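Local coordinates for Ice-binding protein 1 (Shewanella frigidimarina, PDB 6BG8) that adsorbs the bacterium onto ice as an adhesin and inhibits growth of ice crystals, lowering the freezing point of an aqueous solution below its melting point, at residues 11-16 against 85-90; 47-52 against 57-62. All coordinates share one frame; numbering follows the deposited sequence. Where two conformers were deposited one is given.

Interaction 1 (11-16 against 85-90); sequences VARFAM and VAFINQ
Phe14 and Phe87 come from opposite directions and touch obliquely, Phe14 CZ lying 3.6 Å from Phe87 CZ. The Phe87 ring is swung out from helix 84-103 by a first torsion of 164°, which sets CG anti to the backbone N and carries the ring across to residues 13 and 14. Neither ring stacks on the other.

Arg13 touches both rings. Its CG sits 3.6 Å above the plane of the Phe14 ring, out towards the rim, and its CD comes in at the edge of Phe87, 3.7 Å from Phe87 CE1. A bend at chi3 (-63°) then turns the guanidinium so that one of its faces is met by the rim of Phe87, with Phe87 CZ 3.7 Å above the guanidinium plane of Arg13 and the two planes 75° apart. The charge is handled elsewhere: NE forms a salt bridge with Asp34 and NH1 another with Glu10, which holds the group's rotation. Tyr66 meets Phe87 edge-to-face, adding to the buried aromatic side.

Away from these three residues the segments soon separate. Gln90, about a turn further along the helix and partly exposed, does not touch 11-16; its NE2 bonds to Asp94. Backbone contact plays no part, and no hydrogen bond crosses between the segments. Here the 3-10 turn leading into strand 14-18 is packed against the helix, the pairing expected of the DUF3494 ice-binding fold, which forms the C-terminal domain of this longer adhesin and in which a long alpha-helix lies alongside a beta-solenoid.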
loop_
_atom_site.group_PDB
_atom_site.type_symbol
_atom_site.label_atom_id
_atom_site.label_comp_id
_atom_site.label_asym_id
_atom_site.label_seq_id
_atom_site.Cartn_x
_atom_site.Cartn_y
_atom_site.Cartn_z
ATOM N N VAL A 11 -3.746 6.226 -9.129
ATOM C CA VAL A 11 -3.837 5.640 -7.792
ATOM C C VAL A 11 -2.772 6.167 -6.844
ATOM O O VAL A 11 -2.783 5.797 -5.663
ATOM C CB VAL A 11 -3.811 4.096 -7.834
ATOM C CG1 VAL A 11 -4.808 3.575 -8.880
ATOM C CG2 VAL A 11 -2.409 3.554 -8.065
ATOM N N ALA A 12 -1.869 7.039 -7.312
ATOM C CA ALA A 12 -0.959 7.732 -6.399
ATOM C C ALA A 12 -1.712 8.514 -5.328
ATOM O O ALA A 12 -1.179 8.742 -4.237
ATOM C CB ALA A 12 -0.046 8.675 -7.178
ATOM N N ARG A 13 -2.951 8.922 -5.613
ATOM C CA ARG A 13 -3.727 9.711 -4.662
ATOM C C ARG A 13 -4.196 8.902 -3.462
ATOM O O ARG A 13 -4.604 9.491 -2.456
ATOM C CB ARG A 13 -4.960 10.301 -5.348
ATOM C CG ARG A 13 -5.954 9.237 -5.776
ATOM C CD ARG A 13 -7.021 9.816 -6.684
ATOM N NE ARG A 13 -7.789 10.807 -5.945
ATOM C CZ ARG A 13 -8.287 11.925 -6.459
ATOM N NH1 ARG A 13 -8.119 12.207 -7.743
ATOM N NH2 ARG A 13 -8.954 12.762 -5.674
ATOM N N PHE A 14 -4.196 7.579 -3.549
ATOM C CA PHE A 14 -4.806 6.763 -2.505
ATOM C C PHE A 14 -3.798 6.411 -1.423
ATOM O O PHE A 14 -2.659 6.030 -1.718
ATOM C CB PHE A 14 -5.389 5.475 -3.083
ATOM C CG PHE A 14 -6.569 5.693 -3.974
ATOM C CD1 PHE A 14 -7.834 5.936 -3.438
ATOM C CD2 PHE A 14 -6.424 5.646 -5.356
ATOM C CE1 PHE A 14 -8.934 6.129 -4.273
ATOM C CE2 PHE A 14 -7.512 5.843 -6.193
ATOM C CZ PHE A 14 -8.771 6.087 -5.654
ATOM N N ALA A 15 -4.231 6.547 -0.168
ATOM C CA ALA A 15 -3.589 5.842 0.935
ATOM C C ALA A 15 -3.974 4.366 0.926
ATOM O O ALA A 15 -3.144 3.494 1.207
ATOM C CB ALA A 15 -3.988 6.493 2.264
ATOM N N MET A 16 -5.231 4.064 0.600
ATOM C CA MET A 16 -5.714 2.694 0.582
ATOM C C MET A 16 -6.692 2.520 -0.565
ATOM O O MET A 16 -7.542 3.383 -0.805
ATOM C CB MET A 16 -6.393 2.321 1.902
ATOM C CG MET A 16 -5.514 2.543 3.116
ATOM S SD MET A 16 -6.256 1.975 4.661
ATOM C CE MET A 16 -7.824 2.798 4.670
ATOM N N VAL A 85 -17.939 6.908 -12.089
ATOM C CA VAL A 85 -17.602 5.660 -12.772
ATOM C C VAL A 85 -16.305 5.808 -13.563
ATOM O O VAL A 85 -15.434 4.928 -13.528
ATOM C CB VAL A 85 -18.769 5.221 -13.679
ATOM C CG1 VAL A 85 -18.331 4.105 -14.616
ATOM C CG2 VAL A 85 -19.952 4.776 -12.835
ATOM N N ALA A 86 -16.145 6.924 -14.279
ATOM C CA ALA A 86 -14.923 7.113 -15.058
ATOM C C ALA A 86 -13.705 7.231 -14.152
ATOM O O ALA A 86 -12.619 6.746 -14.493
ATOM C CB ALA A 86 -15.047 8.346 -15.947
ATOM N N PHE A 87 -13.861 7.878 -12.994
ATOM C CA PHE A 87 -12.745 7.989 -12.053
ATOM C C PHE A 87 -12.349 6.620 -11.521
ATOM O O PHE A 87 -11.155 6.298 -11.434
ATOM C CB PHE A 87 -13.130 8.925 -10.905
ATOM C CG PHE A 87 -12.232 8.828 -9.696
ATOM C CD1 PHE A 87 -10.913 9.255 -9.755
ATOM C CD2 PHE A 87 -12.713 8.314 -8.496
ATOM C CE1 PHE A 87 -10.088 9.170 -8.643
ATOM C CE2 PHE A 87 -11.896 8.231 -7.376
ATOM C CZ PHE A 87 -10.575 8.658 -7.455
ATOM N N ILE A 88 -13.342 5.802 -11.165
ATOM C CA ILE A 88 -13.068 4.444 -10.708
ATOM C C ILE A 88 -12.440 3.621 -11.832
ATOM O O ILE A 88 -11.548 2.797 -11.595
ATOM C CB ILE A 88 -14.365 3.793 -10.186
ATOM C CG1 ILE A 88 -14.905 4.518 -8.931
ATOM C CG2 ILE A 88 -14.164 2.284 -9.973
ATOM C CD1 ILE A 88 -14.045 4.368 -7.690
ATOM N N ASN A 89 -12.894 3.830 -13.071
ATOM C CA ASN A 89 -12.356 3.066 -14.193
ATOM C C ASN A 89 -10.864 3.312 -14.367
ATOM O O ASN A 89 -10.083 2.368 -14.548
ATOM C CB ASN A 89 -13.092 3.428 -15.476
ATOM C CG ASN A 89 -14.447 2.800 -15.541
ATOM O OD1 ASN A 89 -14.758 1.894 -14.762
ATOM N ND2 ASN A 89 -15.271 3.274 -16.465
ATOM N N GLN A 90 -10.455 4.583 -14.352
ATOM C CA GLN A 90 -9.040 4.888 -14.508
ATOM C C GLN A 90 -8.243 4.384 -13.320
ATOM O O GLN A 90 -7.119 3.897 -13.485
ATOM C CB GLN A 90 -8.822 6.388 -14.705
ATOM C CG GLN A 90 -7.439 6.707 -15.257
ATOM C CD GLN A 90 -7.228 6.080 -16.627
ATOM O OE1 GLN A 90 -7.958 6.377 -17.577
ATOM N NE2 GLN A 90 -6.240 5.204 -16.733
#

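Interaction 2 (47-52 against 57-62)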
loop_
_atom_site.group_PDB
_atom_site.type_symbol
_atom_site.label_atom_id
_atom_site.label_comp_id
_atom_site.label_asym_id
_atom_site.label_seq_id
_atom_site.Cartn_x
_atom_site.Cartn_y
_atom_site.Cartn_z
ATOM N N GLY A 47 -16.714 -0.013 9.489
ATOM C CA GLY A 47 -16.013 0.468 10.658
ATOM C C GLY A 47 -15.705 1.946 10.660
ATOM O O GLY A 47 -15.208 2.454 11.676
ATOM N N PHE A 48 -15.973 2.653 9.563
ATOM C CA PHE A 48 -15.657 4.068 9.456
ATOM C C PHE A 48 -16.866 4.919 9.830
ATOM O O PHE A 48 -18.011 4.453 9.848
ATOM C CB PHE A 48 -15.188 4.413 8.039
ATOM C CG PHE A 48 -13.912 3.731 7.645
ATOM C CD1 PHE A 48 -12.689 4.284 7.988
ATOM C CD2 PHE A 48 -13.933 2.528 6.947
ATOM C CE1 PHE A 48 -11.497 3.657 7.626
ATOM C CE2 PHE A 48 -12.755 1.891 6.588
ATOM C CZ PHE A 48 -11.530 2.460 6.931
ATOM N N THR A 49 -16.595 6.184 10.126
ATOM C CA THR A 49 -17.617 7.123 10.587
ATOM C C THR A 49 -17.784 8.256 9.587
ATOM O O THR A 49 -16.919 9.152 9.531
ATOM C CB THR A 49 -17.233 7.697 11.947
ATOM O OG1 THR A 49 -16.858 6.627 12.824
ATOM C CG2 THR A 49 -18.401 8.479 12.537
ATOM N N PRO A 50 -18.853 8.275 8.788
ATOM C CA PRO A 50 -19.051 9.388 7.849
ATOM C C PRO A 50 -18.983 10.735 8.557
ATOM O O PRO A 50 -19.538 10.923 9.646
ATOM C CB PRO A 50 -20.444 9.115 7.268
ATOM C CG PRO A 50 -20.582 7.626 7.343
ATOM C CD PRO A 50 -19.884 7.231 8.634
ATOM N N GLY A 51 -18.273 11.670 7.940
ATOM C CA GLY A 51 -18.081 12.991 8.497
ATOM C C GLY A 51 -19.120 13.981 8.016
ATOM O O GLY A 51 -20.196 13.617 7.534
ATOM N N VAL A 52 -18.784 15.264 8.164
ATOM C CA VAL A 52 -19.724 16.333 7.846
ATOM C C VAL A 52 -20.017 16.357 6.354
ATOM O O VAL A 52 -21.176 16.442 5.935
ATOM C CB VAL A 52 -19.175 17.690 8.323
ATOM C CG1 VAL A 52 -19.976 18.836 7.692
ATOM C CG2 VAL A 52 -19.188 17.773 9.837
ATOM N N PHE A 57 -14.553 10.693 6.147
ATOM C CA PHE A 57 -14.630 9.824 7.307
ATOM C C PHE A 57 -13.922 10.529 8.453
ATOM O O PHE A 57 -12.892 11.175 8.237
ATOM C CB PHE A 57 -13.951 8.471 7.066
ATOM C CG PHE A 57 -14.713 7.527 6.169
ATOM C CD1 PHE A 57 -16.100 7.485 6.164
ATOM C CD2 PHE A 57 -14.018 6.639 5.355
ATOM C CE1 PHE A 57 -16.778 6.589 5.335
ATOM C CE2 PHE A 57 -14.683 5.741 4.533
ATOM C CZ PHE A 57 -16.058 5.713 4.512
ATOM N N ASP A 58 -14.454 10.390 9.674
ATOM C CA ASP A 58 -13.798 11.005 10.826
ATOM C C ASP A 58 -12.395 10.447 11.037
ATOM O O ASP A 58 -11.523 11.141 11.569
ATOM C CB ASP A 58 -14.635 10.796 12.090
ATOM C CG ASP A 58 -15.837 11.703 12.152
ATOM O OD1 ASP A 58 -15.964 12.604 11.304
ATOM O OD2 ASP A 58 -16.666 11.509 13.063
ATOM N N GLU A 59 -12.168 9.199 10.627
ATOM C CA GLU A 59 -10.889 8.511 10.756
ATOM C C GLU A 59 -9.860 8.967 9.735
ATOM O O GLU A 59 -8.704 8.530 9.801
ATOM C CB GLU A 59 -11.101 7.002 10.603
ATOM C CG GLU A 59 -11.945 6.375 11.713
ATOM C CD GLU A 59 -13.447 6.605 11.545
ATOM O OE1 GLU A 59 -13.875 6.959 10.431
ATOM O OE2 GLU A 59 -14.196 6.430 12.535
ATOM N N LEU A 60 -10.251 9.828 8.805
ATOM C CA LEU A 60 -9.454 10.137 7.625
ATOM C C LEU A 60 -9.267 11.643 7.536
ATOM O O LEU A 60 -10.245 12.391 7.469
ATOM C CB LEU A 60 -10.139 9.598 6.364
ATOM C CG LEU A 60 -9.537 9.959 5.011
ATOM C CD1 LEU A 60 -8.151 9.358 4.903
ATOM C CD2 LEU A 60 -10.442 9.438 3.889
ATOM N N THR A 61 -8.015 12.090 7.535
ATOM C CA THR A 61 -7.659 13.501 7.449
ATOM C C THR A 61 -6.929 13.766 6.135
ATOM O O THR A 61 -6.079 12.967 5.737
ATOM C CB THR A 61 -6.772 13.888 8.634
ATOM O OG1 THR A 61 -7.468 13.615 9.856
ATOM C CG2 THR A 61 -6.393 15.363 8.567
ATOM N N ASN A 62 -7.251 14.884 5.477
ATOM C CA ASN A 62 -6.639 15.268 4.202
ATOM C C ASN A 62 -6.833 14.171 3.152
ATOM O O ASN A 62 -5.901 13.771 2.448
ATOM C CB ASN A 62 -5.157 15.616 4.368
ATOM C CG ASN A 62 -4.597 16.338 3.159
ATOM O OD1 ASN A 62 -5.354 16.889 2.364
ATOM N ND2 ASN A 62 -3.270 16.335 3.005
HETATM O O HOH W 1 -13.768 4.097 13.824
HETATM O O HOH W 2 -19.240 11.950 12.305
#
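Glu59 OE2 is gripped twice: Thr49 OG1 donates a 2.7 Å bond to it on the syn side, and a water donates another, also 2.7 Å. The same water donates to Gly47 O, tying the carboxylate to the start of the loop. The other oxygen, Glu59 OE1, takes the backbone N-H of Thr49 at 2.8 Å, again from the syn side but 24° out of the carboxylate plane. One carboxylate therefore holds both the amide and the hydroxyl of Thr49. A bend at chi2 of Glu59 (79°) folds the side chain back to meet them.

The return bond runs from Asp58 N to Thr49 O, 2.8 Å and nearly straight, in the carbonyl plane; Phe57 CA adds a bent CA-H...O contact to the same oxygen, 3.3 Å from Thr49 O. Pro50 and Phe57 make a single beta bridge, after which a type I turn from Phe57 to Leu60 leads the chain into strand 60-61. In the beta-solenoid this is the loop leaving strand 45-46 and doubling back before the next strand joins 29-31.

The aromatic part of the contact is Phe48 on Phe57: Phe48 CB sits almost over the centre of the Phe57 ring, 3.5 Å from its centroid, a CH-pi contact. The Phe48 ring is consequently slid aside: the planes are only 13° apart but the rings barely overlap, with centroids 4.8 Å apart. Leu35 touches both phenylalanines, and Tyr45 meets Phe57 edge-to-face. On the outer side, the exposed Asp58 lays OD2 near Thr49 CG2 and OD1 near Gly51 CA, while a second water bridges OD2 to Pro50 O.

The two contacts lie 18 Å apart between centres, and their nearest atoms come within about 4 Å without touching. Along the chain, interaction 2 is nested inside the loop that interaction 1 closes: 11-16 comes first, then 47-52 and 57-62, and finally the helix residues 85-90. Strand 34-37 connects them, since it pairs with 14-18 and its Leu35 touches Met16 of the 11-16 segment and Leu60 of the 57-62 segment. Interaction 1 is one of the places where the helix packs on the solenoid, whereas interaction 2 closes a surface loop. Both lie away from the probable ice-binding motif Thr212 to Asn215.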